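Local coordinates for BF1531-like N-terminal domain-containing protein (Bacteroides fragilis, PDB 3SLR) that is of unknown function but binds magnesium in a phosphatase-like domain and may act as a hydrolase on ester bonds, at residues L23-L28 and Y49-W54; C224-L229 and M331-D336. All coordinates share one frame; numbering follows the deposited sequence.

Contact 1. Residues L23-L28 and Y49-W54; sequences LKVALL and YNIELW
L23-L28 and N50-W54 are neighbouring parallel strands, the first two of the FkbH-type N-terminal domain, related by sequence to SGNH hydrolases, and joined through helix 34-46 as a beta-alpha-beta unit. Five backbone bonds hold them in parallel register, L23 beside I51 and A26 beside W54; the straightest runs from V25 N to E52 O, at 172°. V25 O receives W54 N and also lies 3.3 Å from L53 CA, a CA-H...O contact. On one face the apolar branches of L23, V25, I51 and L53 gather: V25 CG2 meets I51 CG2 at 3.8 Å, while I51 CD1 reaches back to L23 CB at 4.0 Å. At the start of the strands L23 CD1 approaches the Y49 ring obliquely, 4.2 Å from its centroid and off-centre, a CH-pi contact. Helix 34-46 packs on this face, with A37 and I40 against L53. On the other face K24 and E52 run side by side, yet K24 NZ stays 5.9 Å from E52 OE2, too far for a salt bridge. F75 of helix 71-75 meets the ring of W54. With W54 CG anti to its backbone N (chi1 176°), the indole reaches back to the first strand, where A26 CB touches its edge at CE3, 3.7 Å away.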
ATOM      1  N   LEU A  23      10.495   0.978  18.269  1.00 22.26           N
ATOM      2  CA  LEU A  23       9.059   0.705  18.322  1.00 21.36           C
ATOM      3  C   LEU A  23       8.857  -0.739  18.743  1.00 21.09           C
ATOM      4  O   LEU A  23       9.554  -1.630  18.260  1.00 21.91           O
ATOM      5  CB  LEU A  23       8.398   0.929  16.955  1.00 19.42           C
ATOM      6  CG  LEU A  23       8.318   2.353  16.417  1.00 19.34           C
ATOM      7  CD1 LEU A  23       7.775   2.345  14.991  1.00 21.91           C
ATOM      8  CD2 LEU A  23       7.418   3.168  17.326  1.00 22.51           C
ATOM      9  N   LYS A  24       7.917  -0.971  19.653  1.00 18.38           N
ATOM     10  CA  LYS A  24       7.613  -2.328  20.085  1.00 20.15           C
ATOM     11  C   LYS A  24       6.424  -2.843  19.286  1.00 20.05           C
ATOM     12  O   LYS A  24       5.334  -2.280  19.365  1.00 18.64           O
ATOM     13  CB  LYS A  24       7.322  -2.364  21.586  1.00 22.28           C
ATOM     14  CG  LYS A  24       8.564  -2.108  22.433  1.00 27.45           C
ATOM     15  CD  LYS A  24       8.218  -1.522  23.793  1.00 29.37           C
ATOM     16  CE  LYS A  24       7.499  -2.511  24.657  1.00 29.50           C
ATOM     17  NZ  LYS A  24       7.104  -1.900  25.961  1.00 33.08           N
ATOM     18  N   VAL A  25       6.655  -3.908  18.522  1.00 16.54           N
ATOM     19  CA  VAL A  25       5.640  -4.483  17.642  1.00 18.28           C
ATOM     20  C   VAL A  25       5.340  -5.925  18.051  1.00 17.01           C
ATOM     21  O   VAL A  25       6.238  -6.772  18.086  1.00 19.43           O
ATOM     22  CB  VAL A  25       6.119  -4.471  16.181  1.00 16.61           C
ATOM     23  CG1 VAL A  25       5.075  -5.132  15.257  1.00 15.54           C
ATOM     24  CG2 VAL A  25       6.413  -3.044  15.730  1.00 19.35           C
ATOM     25  N   ALA A  26       4.082  -6.195  18.386  1.00 16.41           N
ATOM     26  CA  ALA A  26       3.643  -7.573  18.635  1.00 16.92           C
ATOM     27  C   ALA A  26       3.022  -8.155  17.358  1.00 18.93           C
ATOM     28  O   ALA A  26       2.281  -7.476  16.648  1.00 16.83           O
ATOM     29  CB  ALA A  26       2.632  -7.612  19.769  1.00 18.14           C
ATOM     30  N   LEU A  27       3.336  -9.410  17.072  1.00 15.24           N
ATOM     31  CA  LEU A  27       2.753 -10.093  15.922  1.00 16.79           C
ATOM     32  C   LEU A  27       2.145 -11.410  16.384  1.00 17.51           C
ATOM     33  O   LEU A  27       2.820 -12.232  17.012  1.00 16.60           O
ATOM     34  CB  LEU A  27       3.829 -10.359  14.871  1.00 15.18           C
ATOM     35  CG  LEU A  27       3.434 -11.234  13.683  1.00 17.11           C
ATOM     36  CD1 LEU A  27       2.355 -10.551  12.824  1.00 15.58           C
ATOM     37  CD2 LEU A  27       4.671 -11.556  12.854  1.00 18.73           C
ATOM     38  N   LEU A  28       0.862 -11.599  16.090  1.00 14.86           N
ATOM     39  CA  LEU A  28       0.150 -12.813  16.482  1.00 14.14           C
ATOM     40  C   LEU A  28      -0.642 -13.334  15.286  1.00 16.06           C
ATOM     41  O   LEU A  28      -1.422 -12.594  14.686  1.00 17.93           O
ATOM     42  CB  LEU A  28      -0.804 -12.522  17.646  1.00 17.22           C
ATOM     43  CG  LEU A  28      -0.237 -11.788  18.867  1.00 16.70           C
ATOM     44  CD1 LEU A  28      -0.317 -10.280  18.659  1.00 17.87           C
ATOM     45  CD2 LEU A  28      -0.998 -12.169  20.117  1.00 19.16           C
ATOM     46  N   TYR A  49      13.382   2.496  11.515  1.00 19.96           N
ATOM     47  CA  TYR A  49      12.846   2.181  12.837  1.00 20.94           C
ATOM     48  C   TYR A  49      13.565   0.985  13.433  1.00 24.92           C
ATOM     49  O   TYR A  49      13.788  -0.017  12.754  1.00 25.32           O
ATOM     50  CB  TYR A  49      11.346   1.896  12.768  1.00 21.96           C
ATOM     51  CG  TYR A  49      10.540   3.052  12.230  1.00 22.46           C
ATOM     52  CD1 TYR A  49      10.357   4.208  12.983  1.00 23.41           C
ATOM     53  CD2 TYR A  49       9.960   2.989  10.968  1.00 21.67           C
ATOM     54  CE1 TYR A  49       9.629   5.269  12.497  1.00 23.32           C
ATOM     55  CE2 TYR A  49       9.226   4.050  10.469  1.00 24.90           C
ATOM     56  CZ  TYR A  49       9.058   5.186  11.240  1.00 23.64           C
ATOM     57  OH  TYR A  49       8.332   6.243  10.749  1.00 24.43           O
ATOM     58  N   ASN A  50      13.956   1.105  14.697  1.00 24.30           N
ATOM     59  CA  ASN A  50      14.477  -0.036  15.431  1.00 28.71           C
ATOM     60  C   ASN A  50      13.302  -0.832  15.981  1.00 24.40           C
ATOM     61  O   ASN A  50      12.759  -0.503  17.034  1.00 22.60           O
ATOM     62  CB  ASN A  50      15.388   0.426  16.566  1.00 28.07           C
ATOM     63  CG  ASN A  50      16.021  -0.733  17.317  1.00 32.04           C
ATOM     64  OD1 ASN A  50      16.684  -0.539  18.337  1.00 40.29           O
ATOM     65  ND2 ASN A  50      15.833  -1.945  16.809  1.00 30.80           N
ATOM     66  N   ILE A  51      12.892  -1.860  15.242  1.00 22.91           N
ATOM     67  CA  ILE A  51      11.731  -2.652  15.611  1.00 20.63           C
ATOM     68  C   ILE A  51      12.058  -3.760  16.602  1.00 21.22           C
ATOM     69  O   ILE A  51      12.832  -4.665  16.294  1.00 24.88           O
ATOM     70  CB  ILE A  51      11.115  -3.316  14.369  1.00 20.01           C
ATOM     71  CG1 ILE A  51      10.736  -2.251  13.340  1.00 23.76           C
ATOM     72  CG2 ILE A  51       9.932  -4.210  14.770  1.00 21.24           C
ATOM     73  CD1 ILE A  51       9.688  -1.285  13.827  1.00 24.39           C
ATOM     74  N   GLU A  52      11.476  -3.686  17.794  1.00 21.15           N
ATOM     75  CA  GLU A  52      11.559  -4.794  18.734  1.00 22.35           C
ATOM     76  C   GLU A  52      10.324  -5.650  18.508  1.00 22.67           C
ATOM     77  O   GLU A  52       9.206  -5.253  18.848  1.00 21.99           O
ATOM     78  CB  GLU A  52      11.620  -4.307  20.189  1.00 21.38           C
ATOM     79  CG  GLU A  52      11.708  -5.460  21.200  1.00 25.16           C
ATOM     80  CD  GLU A  52      11.659  -5.005  22.657  1.00 29.98           C
ATOM     81  OE1 GLU A  52      11.553  -5.878  23.552  1.00 31.47           O
ATOM     82  OE2 GLU A  52      11.735  -3.787  22.913  1.00 28.25           O
ATOM     83  N   LEU A  53      10.522  -6.826  17.928  1.00 20.41           N
ATOM     84  CA  LEU A  53       9.384  -7.636  17.495  1.00 24.12           C
ATOM     85  C   LEU A  53       9.131  -8.849  18.385  1.00 25.45           C
ATOM     86  O   LEU A  53       9.946  -9.772  18.444  1.00 29.04           O
ATOM     87  CB  LEU A  53       9.571  -8.058  16.044  1.00 21.46           C
ATOM     88  CG  LEU A  53       8.269  -8.428  15.325  1.00 20.43           C
ATOM     89  CD1 LEU A  53       8.306  -7.950  13.900  1.00 25.21           C
ATOM     90  CD2 LEU A  53       8.022  -9.931  15.421  1.00 19.61           C
ATOM     91  N   TRP A  54       8.003  -8.828  19.094  1.00 20.81           N
ATOM     92  CA  TRP A  54       7.566  -9.975  19.884  1.00 20.13           C
ATOM     93  C   TRP A  54       6.564 -10.797  19.069  1.00 19.97           C
ATOM     94  O   TRP A  54       5.612 -10.257  18.518  1.00 20.79           O
ATOM     95  CB  TRP A  54       6.920  -9.531  21.197  1.00 18.65           C
ATOM     96  CG  TRP A  54       6.374 -10.663  22.013  1.00 20.11           C
ATOM     97  CD1 TRP A  54       7.064 -11.440  22.910  1.00 27.20           C
ATOM     98  CD2 TRP A  54       5.023 -11.152  22.020  1.00 18.78           C
ATOM     99  NE1 TRP A  54       6.226 -12.376  23.465  1.00 25.45           N
ATOM    100  CE2 TRP A  54       4.971 -12.222  22.937  1.00 20.93           C
ATOM    101  CE3 TRP A  54       3.853 -10.789  21.340  1.00 21.23           C
ATOM    102  CZ2 TRP A  54       3.797 -12.931  23.192  1.00 21.12           C
ATOM    103  CZ3 TRP A  54       2.686 -11.495  21.597  1.00 21.08           C
ATOM    104  CH2 TRP A  54       2.668 -12.555  22.510  1.00 22.84           C
TER

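Contact 2. Residues C224-L229 and M331-D336. With MG (magnesium ion), chain B; MG (magnesium ion), chain C.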
ATOM      1  N   CYS A 224       3.254  14.985  -1.637  1.00 15.57           N
ATOM      2  CA  CYS A 224       3.404  15.692  -2.904  1.00 15.53           C
ATOM      3  C   CYS A 224       3.851  14.770  -4.030  1.00 17.00           C
ATOM      4  O   CYS A 224       4.736  13.934  -3.845  1.00 17.54           O
ATOM      5  CB  CYS A 224       4.412  16.838  -2.736  1.00 18.48           C
ATOM      6  SG  CYS A 224       4.928  17.672  -4.259  1.00 21.59           S
ATOM      7  N   LEU A 225       3.218  14.934  -5.192  1.00 17.83           N
ATOM      8  CA  LEU A 225       3.580  14.217  -6.408  1.00 14.39           C
ATOM      9  C   LEU A 225       4.064  15.225  -7.461  1.00 15.80           C
ATOM     10  O   LEU A 225       3.353  16.173  -7.785  1.00 15.61           O
ATOM     11  CB  LEU A 225       2.368  13.436  -6.943  1.00 16.96           C
ATOM     12  CG  LEU A 225       2.562  12.718  -8.283  1.00 16.40           C
ATOM     13  CD1 LEU A 225       3.640  11.649  -8.163  1.00 16.25           C
ATOM     14  CD2 LEU A 225       1.261  12.094  -8.811  1.00 16.10           C
ATOM     15  N   ILE A 226       5.281  15.020  -7.969  1.00 15.80           N
ATOM     16  CA  ILE A 226       5.869  15.882  -8.994  1.00 14.04           C
ATOM     17  C   ILE A 226       5.873  15.134 -10.312  1.00 16.63           C
ATOM     18  O   ILE A 226       6.373  14.012 -10.391  1.00 16.39           O
ATOM     19  CB  ILE A 226       7.323  16.263  -8.648  1.00 16.01           C
ATOM     20  CG1 ILE A 226       7.372  16.936  -7.286  1.00 19.03           C
ATOM     21  CG2 ILE A 226       7.926  17.172  -9.741  1.00 14.57           C
ATOM     22  CD1 ILE A 226       8.787  17.021  -6.712  1.00 20.20           C
ATOM     23  N   LEU A 227       5.318  15.762 -11.345  1.00 15.43           N
ATOM     24  CA  LEU A 227       5.120  15.104 -12.632  1.00 16.76           C
ATOM     25  C   LEU A 227       5.941  15.719 -13.755  1.00 13.67           C
ATOM     26  O   LEU A 227       5.944  16.926 -13.943  1.00 15.62           O
ATOM     27  CB  LEU A 227       3.646  15.192 -13.033  1.00 16.19           C
ATOM     28  CG  LEU A 227       2.658  14.532 -12.070  1.00 20.14           C
ATOM     29  CD1 LEU A 227       1.237  15.029 -12.331  1.00 21.37           C
ATOM     30  CD2 LEU A 227       2.747  13.010 -12.167  1.00 20.35           C
ATOM     31  N   ASP A 228       6.613  14.875 -14.522  1.00 16.05           N
ATOM     32  CA  ASP A 228       7.080  15.282 -15.833  1.00 16.95           C
ATOM     33  C   ASP A 228       5.840  15.374 -16.745  1.00 17.20           C
ATOM     34  O   ASP A 228       4.780  14.869 -16.395  1.00 16.15           O
ATOM     35  CB  ASP A 228       8.088  14.257 -16.350  1.00 18.39           C
ATOM     36  CG  ASP A 228       8.475  14.498 -17.786  1.00 19.72           C
ATOM     37  OD1 ASP A 228       9.082  15.555 -18.063  1.00 19.56           O
ATOM     38  OD2 ASP A 228       8.173  13.628 -18.627  1.00 20.65           O
ATOM     39  N   LEU A 229       5.954  16.039 -17.889  1.00 14.21           N
ATOM     40  CA  LEU A 229       4.816  16.154 -18.801  1.00 17.99           C
ATOM     41  C   LEU A 229       4.929  15.194 -19.989  1.00 17.67           C
ATOM     42  O   LEU A 229       4.180  14.219 -20.082  1.00 17.04           O
ATOM     43  CB  LEU A 229       4.649  17.604 -19.282  1.00 17.37           C
ATOM     44  CG  LEU A 229       4.300  18.656 -18.220  1.00 17.82           C
ATOM     45  CD1 LEU A 229       4.257  20.069 -18.827  1.00 16.82           C
ATOM     46  CD2 LEU A 229       2.981  18.328 -17.510  1.00 14.86           C
HETATM   47  N   MSE A 331       8.141  13.618  -0.896  1.00 15.48           N
HETATM   48  CA  MSE A 331       7.890  13.834  -2.332  1.00 15.14           C
HETATM   49  C   MSE A 331       8.080  12.595  -3.185  1.00 16.11           C
HETATM   50  O   MSE A 331       8.962  11.773  -2.921  1.00 16.96           O
HETATM   51  CB  MSE A 331       8.809  14.932  -2.869  1.00 16.84           C
HETATM   52  CG  MSE A 331       8.504  16.290  -2.321  1.00 17.83           C
HETATM   53 SE   MSE A 331       9.858  17.616  -2.824  1.00 27.42          SE
HETATM   54  CE  MSE A 331       8.694  19.144  -2.541  1.00 29.59           C
ATOM     55  N   VAL A 332       7.244  12.488  -4.218  1.00 15.19           N
ATOM     56  CA  VAL A 332       7.346  11.442  -5.226  1.00 14.45           C
ATOM     57  C   VAL A 332       7.518  12.123  -6.585  1.00 14.39           C
ATOM     58  O   VAL A 332       6.796  13.047  -6.904  1.00 16.22           O
ATOM     59  CB  VAL A 332       6.069  10.591  -5.273  1.00 16.30           C
ATOM     60  CG1 VAL A 332       6.166   9.538  -6.362  1.00 15.09           C
ATOM     61  CG2 VAL A 332       5.815   9.929  -3.934  1.00 14.81           C
ATOM     62  N   PHE A 333       8.486  11.670  -7.372  1.00 13.69           N
ATOM     63  CA  PHE A 333       8.742  12.242  -8.691  1.00 15.26           C
ATOM     64  C   PHE A 333       8.578  11.189  -9.782  1.00 14.72           C
ATOM     65  O   PHE A 333       9.240  10.149  -9.743  1.00 14.53           O
ATOM     66  CB  PHE A 333      10.160  12.834  -8.717  1.00 16.65           C
ATOM     67  CG  PHE A 333      10.628  13.277 -10.089  1.00 16.27           C
ATOM     68  CD1 PHE A 333       9.931  14.238 -10.804  1.00 18.10           C
ATOM     69  CD2 PHE A 333      11.799  12.757 -10.631  1.00 16.46           C
ATOM     70  CE1 PHE A 333      10.378  14.659 -12.051  1.00 17.53           C
ATOM     71  CE2 PHE A 333      12.250  13.173 -11.876  1.00 17.69           C
ATOM     72  CZ  PHE A 333      11.543  14.118 -12.584  1.00 17.59           C
ATOM     73  N   LEU A 334       7.694  11.469 -10.741  1.00 14.25           N
ATOM     74  CA  LEU A 334       7.427  10.572 -11.872  1.00 17.12           C
ATOM     75  C   LEU A 334       7.913  11.155 -13.196  1.00 14.84           C
ATOM     76  O   LEU A 334       7.482  12.235 -13.606  1.00 16.29           O
ATOM     77  CB  LEU A 334       5.934  10.269 -11.970  1.00 16.14           C
ATOM     78  CG  LEU A 334       5.316   9.560 -10.758  1.00 15.06           C
ATOM     79  CD1 LEU A 334       3.812   9.376 -10.987  1.00 17.85           C
ATOM     80  CD2 LEU A 334       5.984   8.226 -10.521  1.00 16.34           C
ATOM     81  N   ASP A 335       8.796  10.419 -13.868  1.00 16.71           N
ATOM     82  CA  ASP A 335       9.388  10.858 -15.129  1.00 15.59           C
ATOM     83  C   ASP A 335       9.699   9.626 -15.985  1.00 16.08           C
ATOM     84  O   ASP A 335      10.260   8.650 -15.498  1.00 17.94           O
ATOM     85  CB  ASP A 335      10.662  11.678 -14.841  1.00 15.33           C
ATOM     86  CG  ASP A 335      11.136  12.476 -16.044  1.00 21.10           C
ATOM     87  OD1 ASP A 335      11.146  11.919 -17.167  1.00 21.71           O
ATOM     88  OD2 ASP A 335      11.510  13.662 -15.862  1.00 19.53           O
ATOM     89  N   ASP A 336       9.301   9.658 -17.253  1.00 17.23           N
ATOM     90  CA  ASP A 336       9.467   8.517 -18.155  1.00 19.73           C
ATOM     91  C   ASP A 336      10.918   8.354 -18.611  1.00 20.09           C
ATOM     92  O   ASP A 336      11.286   7.321 -19.154  1.00 20.04           O
ATOM     93  CB  ASP A 336       8.586   8.708 -19.401  1.00 17.59           C
ATOM     94  CG  ASP A 336       9.083   9.833 -20.265  1.00 22.23           C
ATOM     95  OD1 ASP A 336       9.003  10.972 -19.783  1.00 20.48           O
ATOM     96  OD2 ASP A 336       9.594   9.598 -21.387  1.00 23.42           O
TER
HETATM   97 MG    MG B 388       9.262  12.944 -20.439  1.00 25.95          MG
HETATM   98 MG    MG C 389       9.459  16.513 -20.265  1.00 14.08          MG
HETATM   99  O   HOH W   1      11.326  13.273 -19.308  1.00 26.31           O
HETATM  100  O   HOH W   2      10.367  11.863 -22.355  1.00 27.51           O
HETATM  101  O   HOH W   3      10.127  14.711 -21.417  1.00 26.19           O
HETATM  102  O   HOH W   4      10.049  17.331 -22.313  1.00 30.75           O
HETATM  103  O   HOH W   5      11.282  16.896 -19.100  1.00 23.17           O
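Strands 224-227 and 331-334 run parallel, their axes 4.7 Å apart at closest approach and 21° from aligned, with C224 beside M331 and L227 beside L334. Three backbone bonds, V332 N to C224 O, I226 N to V332 O and L334 N to I226 O, join the strands, and a fourth, D228 N to L334 O, carries the pairing into the loop. On one face L225 CD1 presses against L334 CD1 at 3.6 Å, and L227 CD2 also touches that methyl; helix 255-270 packs here through V265 and F261. The other face holds I226, whose CG2 meets F333 CD1 at 3.7 Å and whose CD1 approaches the selenium of M331, a selenomethionine; I317 of helix 313-324 lies against I226.

Beyond the strand ends the contact turns polar. D228 CG is anti to the backbone N (chi1 172°), and its carboxylate bridges two magnesium ions: OD2 binds the first at 2.2 Å and OD1 the second at 2.4 Å. D336 OD1 binds the first ion at 2.1 Å, which brings it within 3.0 Å of D228 OD2; the shared cation probably offsets their repulsion. D230 O and three waters complete that ion's six ligands, one water being common to both metals. T232 OG1 bonds both D228 OD2 and D336 N, a second-shell tie between the two metal-binding aspartates. D335 instead accepts a bond from a metal-bound water at OD1, 2.5 Å away, and forms a salt bridge from OD2 to K313. Carboxylates grouped at the C-terminal ends of adjacent parallel strands, with D228 opening a DxDxT sequence, are characteristic of the magnesium site of HAD-type phosphatases.

From the N terminus, contact 1 forms first: strand 22-29 leads through helix 34-46 to strand 50-55, so its pairing closes a short loop of 20 residues. Strand 50-55 is the outermost strand on that side of the five-stranded sheet, whose remaining strands follow before the chain passes through helix 203-217. Contact 2 then opens at 224-229 and closes only at 331-336, after 101 residues that include strands 274-280 and 305-309; it joins the first and last strands of the four-stranded phosphatase sheet. The two loops lie in series, neither nested nor crossed. Their centres are 33 Å apart, with nearest atoms about 14 Å apart, and each belongs to a different sheet, contact 1 to the N-terminal FkbH-type domain and contact 2 to the phosphatase domain.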